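Local coordinates for protein phosphoribosylformylglycinamidine synthase 2 (Thermus thermophilus, PDB 3VIU) that belongs to the AIR synthase related (PurM-like) family, with duplicated N- and C-terminal domain types, and holds adenosine-5'-diphosphate and a magnesium ion in this model, at residues G561-L566 with Y684-E689; G613-A618 with V661-E666. One frame throughout, in Å; residues are numbered along the deposited sequence.

Contact 1 (G561-L566 with Y684-E689); sequences GEVLLL and YRVLGE
Strands 563-566 and 684-689 run side by side in opposite directions, their N-to-C axes 154° apart, and an irregularity in the second strand divides the pairing into two halves. In one half, Leu564 N gives its hydrogen to Gly688 O at 2.7 Å, almost perfectly straight at 177°, although it approaches from above the carbonyl plane. In the other, Leu566 and Arg685 exchange two backbone bonds, of which Leu566 N to Arg685 O measures 2.8 Å. Between the halves Leu687 and Gly688 both face Leu564. This is a classic beta bulge, with Leu564 O receiving weak bonds from Leu687 N at 3.0 Å and Gly688 N at 3.3 Å. Leu687 has near-helical backbone angles, whereas Gly688 combines a nearly extended phi with a strongly negative psi, a region open to glycine.

In the sheet of the second C-terminal AIR synthase related domain of the chain, strand 563-567 lies between strands 661-665 and 684-690, and both Leu662 of the former and Val643 of strand 641-644, which adjoins the latter, pack on Leu687. From its bulge position Leu687 starts toward strand 563-566. Its CB rests 3.7 Å from Leu564 O. CG, anti to the carbonyl carbon (chi1 -53°), lies close to Leu566 CB, and CD1 continues the extended chain to approach Leu566 CB at 3.9 Å. A branched apolar chain suits this place.

On the face opposite Leu564 and Leu566, Val563 and Val686 cross obliquely, tip to tip, CG1 to CG1 at 3.5 Å. Each has CG1 anti to its backbone N. These short beta-branched chains lie with Leu565, whose CG is 4.3 Å from Val686 CG2; Leu670 of helix 670-679 covers Val563 and Leu565. Arg685 leads its guanidinium away from the pairing, to a salt bridge with Glu570.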
ATOM      1  N   GLY A 561      -0.924  28.786  23.754  1.00 20.83           N
ATOM      2  CA  GLY A 561      -0.979  30.124  23.187  1.00 18.40           C
ATOM      3  C   GLY A 561      -1.002  30.251  21.677  1.00 17.50           C
ATOM      4  O   GLY A 561      -1.085  31.357  21.148  1.00 18.73           O
ATOM      5  N   GLU A 562      -0.916  29.135  20.967  1.00 17.80           N
ATOM      6  CA  GLU A 562      -0.946  29.183  19.513  1.00 16.46           C
ATOM      7  C   GLU A 562      -2.390  29.313  19.051  1.00 16.11           C
ATOM      8  O   GLU A 562      -3.295  28.748  19.664  1.00 16.57           O
ATOM      9  CB  GLU A 562      -0.311  27.921  18.921  1.00 17.14           C
ATOM     10  CG  GLU A 562       1.213  27.898  19.020  1.00 20.89           C
ATOM     11  CD  GLU A 562       1.852  26.741  18.264  1.00 23.08           C
ATOM     12  OE1 GLU A 562       3.072  26.820  18.005  1.00 26.46           O
ATOM     13  OE2 GLU A 562       1.148  25.757  17.932  1.00 23.69           O
ATOM     14  N   VAL A 563      -2.612  30.078  17.989  1.00 14.31           N
ATOM     15  CA  VAL A 563      -3.962  30.239  17.469  1.00 15.08           C
ATOM     16  C   VAL A 563      -4.274  28.978  16.659  1.00 16.09           C
ATOM     17  O   VAL A 563      -3.455  28.526  15.857  1.00 15.18           O
ATOM     18  CB  VAL A 563      -4.093  31.487  16.556  1.00 14.03           C
ATOM     19  CG1 VAL A 563      -5.533  31.638  16.085  1.00 11.90           C
ATOM     20  CG2 VAL A 563      -3.651  32.739  17.306  1.00 11.81           C
ATOM     21  N   LEU A 564      -5.459  28.417  16.887  1.00 15.79           N
ATOM     22  CA  LEU A 564      -5.897  27.200  16.211  1.00 15.50           C
ATOM     23  C   LEU A 564      -6.962  27.498  15.157  1.00 13.81           C
ATOM     24  O   LEU A 564      -8.049  27.962  15.480  1.00 14.64           O
ATOM     25  CB  LEU A 564      -6.441  26.210  17.256  1.00 15.57           C
ATOM     26  CG  LEU A 564      -7.147  24.934  16.767  1.00 17.90           C
ATOM     27  CD1 LEU A 564      -6.238  24.166  15.826  1.00 14.28           C
ATOM     28  CD2 LEU A 564      -7.543  24.074  17.972  1.00 13.28           C
ATOM     29  N   LEU A 565      -6.645  27.225  13.898  1.00 13.00           N
ATOM     30  CA  LEU A 565      -7.578  27.479  12.802  1.00 14.48           C
ATOM     31  C   LEU A 565      -8.049  26.200  12.093  1.00 15.77           C
ATOM     32  O   LEU A 565      -7.488  25.117  12.276  1.00 15.96           O
ATOM     33  CB  LEU A 565      -6.940  28.389  11.746  1.00 12.48           C
ATOM     34  CG  LEU A 565      -6.430  29.784  12.086  1.00 15.29           C
ATOM     35  CD1 LEU A 565      -5.089  29.700  12.838  1.00 15.33           C
ATOM     36  CD2 LEU A 565      -6.246  30.554  10.784  1.00 16.01           C
ATOM     37  N   LEU A 566      -9.072  26.353  11.259  1.00 15.95           N
ATOM     38  CA  LEU A 566      -9.611  25.242  10.505  1.00 14.85           C
ATOM     39  C   LEU A 566      -9.881  25.670   9.070  1.00 15.73           C
ATOM     40  O   LEU A 566     -10.599  26.643   8.832  1.00 15.85           O
ATOM     41  CB  LEU A 566     -10.891  24.751  11.176  1.00 16.03           C
ATOM     42  CG  LEU A 566     -11.681  23.550  10.643  1.00 18.98           C
ATOM     43  CD1 LEU A 566     -12.759  24.021   9.693  1.00 18.67           C
ATOM     44  CD2 LEU A 566     -10.743  22.553   9.987  1.00 16.81           C
ATOM     45  N   TYR A 684     -12.666  29.247   6.027  1.00 20.06           N
ATOM     46  CA  TYR A 684     -11.817  28.941   7.173  1.00 22.37           C
ATOM     47  C   TYR A 684     -12.410  29.558   8.426  1.00 24.86           C
ATOM     48  O   TYR A 684     -13.345  30.359   8.353  1.00 25.63           O
ATOM     49  CB  TYR A 684     -10.395  29.479   6.954  1.00 21.66           C
ATOM     50  CG  TYR A 684     -10.243  30.972   7.168  1.00 21.80           C
ATOM     51  CD1 TYR A 684     -10.070  31.500   8.452  1.00 22.89           C
ATOM     52  CD2 TYR A 684     -10.287  31.860   6.096  1.00 21.33           C
ATOM     53  CE1 TYR A 684      -9.945  32.872   8.662  1.00 21.21           C
ATOM     54  CE2 TYR A 684     -10.166  33.240   6.294  1.00 24.14           C
ATOM     55  CZ  TYR A 684      -9.995  33.736   7.580  1.00 23.48           C
ATOM     56  OH  TYR A 684      -9.886  35.093   7.787  1.00 24.62           O
ATOM     57  N   ARG A 685     -11.862  29.175   9.574  1.00 27.22           N
ATOM     58  CA  ARG A 685     -12.320  29.696  10.856  1.00 27.72           C
ATOM     59  C   ARG A 685     -11.239  29.651  11.917  1.00 26.37           C
ATOM     60  O   ARG A 685     -10.394  28.753  11.934  1.00 26.32           O
ATOM     61  CB  ARG A 685     -13.527  28.906  11.370  1.00 30.79           C
ATOM     62  CG  ARG A 685     -14.872  29.315  10.785  1.00 36.76           C
ATOM     63  CD  ARG A 685     -15.962  29.269  11.859  1.00 38.33           C
ATOM     64  NE  ARG A 685     -15.781  30.318  12.864  1.00 39.61           N
ATOM     65  CZ  ARG A 685     -15.873  30.130  14.179  1.00 39.59           C
ATOM     66  NH1 ARG A 685     -16.143  28.926  14.676  1.00 36.58           N
ATOM     67  NH2 ARG A 685     -15.689  31.155  15.001  1.00 40.06           N
ATOM     68  N   VAL A 686     -11.276  30.639  12.801  1.00 25.53           N
ATOM     69  CA  VAL A 686     -10.343  30.720  13.910  1.00 24.49           C
ATOM     70  C   VAL A 686     -11.101  30.156  15.111  1.00 22.86           C
ATOM     71  O   VAL A 686     -11.842  30.873  15.776  1.00 23.99           O
ATOM     72  CB  VAL A 686      -9.942  32.183  14.203  1.00 25.12           C
ATOM     73  CG1 VAL A 686      -8.933  32.222  15.342  1.00 23.19           C
ATOM     74  CG2 VAL A 686      -9.358  32.826  12.948  1.00 22.94           C
ATOM     75  N   LEU A 687     -10.907  28.868  15.375  1.00 20.41           N
ATOM     76  CA  LEU A 687     -11.589  28.178  16.467  1.00 18.90           C
ATOM     77  C   LEU A 687     -11.200  28.594  17.877  1.00 19.11           C
ATOM     78  O   LEU A 687     -12.070  28.683  18.747  1.00 19.80           O
ATOM     79  CB  LEU A 687     -11.395  26.668  16.329  1.00 17.12           C
ATOM     80  CG  LEU A 687     -11.773  26.076  14.968  1.00 17.51           C
ATOM     81  CD1 LEU A 687     -11.486  24.590  14.985  1.00 18.06           C
ATOM     82  CD2 LEU A 687     -13.237  26.344  14.650  1.00 15.05           C
ATOM     83  N   GLY A 688      -9.906  28.827  18.107  1.00 18.24           N
ATOM     84  CA  GLY A 688      -9.438  29.222  19.429  1.00 17.69           C
ATOM     85  C   GLY A 688      -7.928  29.123  19.604  1.00 18.35           C
ATOM     86  O   GLY A 688      -7.167  29.521  18.719  1.00 19.60           O
ATOM     87  N   GLU A 689      -7.484  28.603  20.746  1.00 17.57           N
ATOM     88  CA  GLU A 689      -6.054  28.461  21.011  1.00 20.03           C
ATOM     89  C   GLU A 689      -5.697  27.158  21.721  1.00 19.48           C
ATOM     90  O   GLU A 689      -6.571  26.442  22.214  1.00 20.37           O
ATOM     91  CB  GLU A 689      -5.524  29.650  21.836  1.00 20.10           C
ATOM     92  CG  GLU A 689      -6.292  29.957  23.110  1.00 21.70           C
ATOM     93  CD  GLU A 689      -5.568  30.959  24.012  1.00 25.74           C
ATOM     94  OE1 GLU A 689      -4.825  31.814  23.487  1.00 27.14           O
ATOM     95  OE2 GLU A 689      -5.750  30.900  25.251  1.00 27.52           O
TER

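Contact 2 (G613-A618 with V661-E666); sequences GLTRTA and VLFTVE
Thr615 makes the side-chain hydrogen bond of this buried meeting between strand 661-665 and the loop after helix 596-611, which Gly613 ends in a Schellman motif. Its OG1 stands anti to the backbone N (chi1 -180°), aimed at the strand, and donates to Thr664 O at 2.8 Å, in the carbonyl plane and on a lone pair. The same oxygen accepts a weak bond from Thr617 N at 3.3 Å, tying the loop to itself.

Phe663 has CG in the crowded position between its backbone N and carbonyl carbon (chi1 75°). Thr615 crosses it at about a right angle, OG1 in the ring plane at the edge, 3.6 Å from CD1; Leu609 of helix 596-611 also packs against the Phe663 side chain. Thr617 and Thr664 likewise cross at about a right angle: OG1 of Thr617 is anti to its backbone N, that of Thr664 takes the crowded position (chi1 76°) and bonds Glu562 OE2. Thr664 N donates a hydrogen bond to Thr617 O at 3.1 Å, nearly along the C=O axis.

The loop then enters 618-620, an outermost strand of the domain's seven-stranded mixed sheet, where small Ala618 pairs with Phe663, CB to CB 4.0 Å. At the solvent-facing end a water accepts from Glu666 N and donates to Leu614 O. Threonine suits position 615 because its hydroxyl both donates and accepts, satisfying a buried strand carbonyl that the irregular loop backbone does not pair with.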
ATOM      1  N   GLY A 613       6.821  28.682   6.615  1.00 25.34           N
ATOM      2  CA  GLY A 613       7.057  28.715   8.050  1.00 24.35           C
ATOM      3  C   GLY A 613       5.955  29.330   8.900  1.00 24.55           C
ATOM      4  O   GLY A 613       6.191  29.690  10.054  1.00 23.90           O
ATOM      5  N   LEU A 614       4.755  29.466   8.342  1.00 24.02           N
ATOM      6  CA  LEU A 614       3.636  30.035   9.088  1.00 23.32           C
ATOM      7  C   LEU A 614       3.071  29.052  10.108  1.00 23.99           C
ATOM      8  O   LEU A 614       2.495  29.462  11.116  1.00 24.18           O
ATOM      9  CB  LEU A 614       2.519  30.460   8.136  1.00 21.42           C
ATOM     10  CG  LEU A 614       2.765  31.719   7.306  1.00 22.64           C
ATOM     11  CD1 LEU A 614       1.723  31.819   6.203  1.00 24.12           C
ATOM     12  CD2 LEU A 614       2.720  32.943   8.209  1.00 20.21           C
ATOM     13  N   THR A 615       3.243  27.759   9.841  1.00 23.55           N
ATOM     14  CA  THR A 615       2.733  26.711  10.723  1.00 23.23           C
ATOM     15  C   THR A 615       3.598  25.456  10.691  1.00 23.94           C
ATOM     16  O   THR A 615       4.135  25.090   9.649  1.00 23.58           O
ATOM     17  CB  THR A 615       1.309  26.287  10.313  1.00 21.84           C
ATOM     18  OG1 THR A 615       0.839  25.264  11.198  1.00 21.39           O
ATOM     19  CG2 THR A 615       1.314  25.735   8.891  1.00 19.90           C
ATOM     20  N   ARG A 616       3.726  24.794  11.836  1.00 25.05           N
ATOM     21  CA  ARG A 616       4.499  23.561  11.897  1.00 26.02           C
ATOM     22  C   ARG A 616       3.674  22.488  12.597  1.00 23.31           C
ATOM     23  O   ARG A 616       4.190  21.453  13.013  1.00 23.70           O
ATOM     24  CB  ARG A 616       5.829  23.774  12.626  1.00 28.70           C
ATOM     25  CG  ARG A 616       5.667  24.210  14.051  1.00 35.18           C
ATOM     26  CD  ARG A 616       6.975  24.154  14.801  1.00 38.86           C
ATOM     27  NE  ARG A 616       6.801  24.638  16.166  1.00 43.80           N
ATOM     28  CZ  ARG A 616       7.764  24.675  17.078  1.00 45.55           C
ATOM     29  NH1 ARG A 616       8.983  24.249  16.775  1.00 46.88           N
ATOM     30  NH2 ARG A 616       7.505  25.143  18.292  1.00 46.57           N
ATOM     31  N   THR A 617       2.382  22.744  12.734  1.00 21.00           N
ATOM     32  CA  THR A 617       1.496  21.771  13.356  1.00 18.30           C
ATOM     33  C   THR A 617       0.154  21.775  12.622  1.00 16.73           C
ATOM     34  O   THR A 617      -0.573  22.773  12.595  1.00 15.20           O
ATOM     35  CB  THR A 617       1.357  22.034  14.885  1.00 17.58           C
ATOM     36  OG1 THR A 617       0.139  21.469  15.378  1.00 18.84           O
ATOM     37  CG2 THR A 617       1.415  23.484  15.175  1.00 19.35           C
ATOM     38  N   ALA A 618      -0.133  20.643  11.984  1.00 15.30           N
ATOM     39  CA  ALA A 618      -1.345  20.467  11.196  1.00 14.12           C
ATOM     40  C   ALA A 618      -1.873  19.042  11.331  1.00 14.55           C
ATOM     41  O   ALA A 618      -1.135  18.113  11.647  1.00 13.81           O
ATOM     42  CB  ALA A 618      -1.060  20.785   9.725  1.00 11.79           C
ATOM     43  N   VAL A 661      -8.723  20.795   7.149  1.00 17.77           N
ATOM     44  CA  VAL A 661      -7.449  20.758   7.869  1.00 15.71           C
ATOM     45  C   VAL A 661      -7.328  21.748   9.028  1.00 16.01           C
ATOM     46  O   VAL A 661      -7.684  22.925   8.909  1.00 13.35           O
ATOM     47  CB  VAL A 661      -6.259  21.038   6.906  1.00 15.97           C
ATOM     48  CG1 VAL A 661      -4.947  21.060   7.679  1.00 14.58           C
ATOM     49  CG2 VAL A 661      -6.209  19.983   5.815  1.00 15.29           C
ATOM     50  N   LEU A 662      -6.795  21.256  10.141  1.00 14.60           N
ATOM     51  CA  LEU A 662      -6.571  22.064  11.334  1.00 14.27           C
ATOM     52  C   LEU A 662      -5.086  22.404  11.422  1.00 12.55           C
ATOM     53  O   LEU A 662      -4.241  21.580  11.087  1.00 15.01           O
ATOM     54  CB  LEU A 662      -6.960  21.281  12.587  1.00 13.51           C
ATOM     55  CG  LEU A 662      -8.431  20.931  12.817  1.00 16.17           C
ATOM     56  CD1 LEU A 662      -8.568  19.944  13.985  1.00 14.05           C
ATOM     57  CD2 LEU A 662      -9.190  22.209  13.101  1.00 14.16           C
ATOM     58  N   PHE A 663      -4.763  23.611  11.868  1.00 12.10           N
ATOM     59  CA  PHE A 663      -3.365  24.005  12.030  1.00 12.64           C
ATOM     60  C   PHE A 663      -3.243  25.188  12.978  1.00 13.98           C
ATOM     61  O   PHE A 663      -4.215  25.902  13.223  1.00 12.19           O
ATOM     62  CB  PHE A 663      -2.718  24.326  10.680  1.00 13.49           C
ATOM     63  CG  PHE A 663      -3.127  25.644  10.098  1.00 13.15           C
ATOM     64  CD1 PHE A 663      -2.266  26.733  10.145  1.00 15.66           C
ATOM     65  CD2 PHE A 663      -4.365  25.798   9.496  1.00 12.17           C
ATOM     66  CE1 PHE A 663      -2.632  27.955   9.601  1.00 14.25           C
ATOM     67  CE2 PHE A 663      -4.738  27.011   8.952  1.00 14.17           C
ATOM     68  CZ  PHE A 663      -3.869  28.094   9.004  1.00 15.46           C
ATOM     69  N   THR A 664      -2.051  25.378  13.532  1.00 15.60           N
ATOM     70  CA  THR A 664      -1.835  26.470  14.463  1.00 16.44           C
ATOM     71  C   THR A 664      -0.749  27.420  13.972  1.00 18.79           C
ATOM     72  O   THR A 664       0.181  27.016  13.268  1.00 21.23           O
ATOM     73  CB  THR A 664      -1.436  25.942  15.841  1.00 16.60           C
ATOM     74  OG1 THR A 664      -0.074  25.517  15.809  1.00 17.57           O
ATOM     75  CG2 THR A 664      -2.309  24.762  16.231  1.00 15.06           C
ATOM     76  N   VAL A 665      -0.876  28.687  14.348  1.00 18.26           N
ATOM     77  CA  VAL A 665       0.086  29.711  13.957  1.00 16.52           C
ATOM     78  C   VAL A 665       0.504  30.450  15.209  1.00 17.44           C
ATOM     79  O   VAL A 665      -0.207  30.432  16.214  1.00 16.63           O
ATOM     80  CB  VAL A 665      -0.539  30.755  12.988  1.00 15.15           C
ATOM     81  CG1 VAL A 665      -1.018  30.080  11.733  1.00 16.07           C
ATOM     82  CG2 VAL A 665      -1.697  31.465  13.662  1.00 12.29           C
ATOM     83  N   GLU A 666       1.659  31.097  15.165  1.00 19.46           N
ATOM     84  CA  GLU A 666       2.076  31.858  16.321  1.00 21.49           C
ATOM     85  C   GLU A 666       1.240  33.133  16.250  1.00 21.94           C
ATOM     86  O   GLU A 666       1.001  33.672  15.174  1.00 19.97           O
ATOM     87  CB  GLU A 666       3.576  32.159  16.267  1.00 24.59           C
ATOM     88  CG  GLU A 666       4.130  32.853  17.509  1.00 28.54           C
ATOM     89  CD  GLU A 666       3.957  34.371  17.471  1.00 33.15           C
ATOM     90  OE1 GLU A 666       4.211  35.028  18.507  1.00 36.38           O
ATOM     91  OE2 GLU A 666       3.579  34.908  16.403  1.00 33.57           O
TER
HETATM   92  O   HOH W   1       3.432  30.381  13.427  1.00 17.18           O

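Overall arrangement
Contacts 1 and 2 lie in one sheet, separated by the seam between strands 661-665 and 563-567, their centres about 9 Å apart. The order runs from 618-620 through 661-665 and 563-567 to 684-690. Across that middle seam Leu565 N meets Phe663 O at 2.8 Å in a backbone hydrogen bond, and Glu562 OE2 is hydrogen-bonded to Thr664 OG1 at 2.5 Å, giving both buried polar groups a partner. The magnesium ion lies beyond one end: about 9 Å from the side chain of Val661 in contact 2 and about 12 Å from that of Leu566 in contact 1. Asp620, two residues past Ala618, completes its site with Asp430 and Asn472.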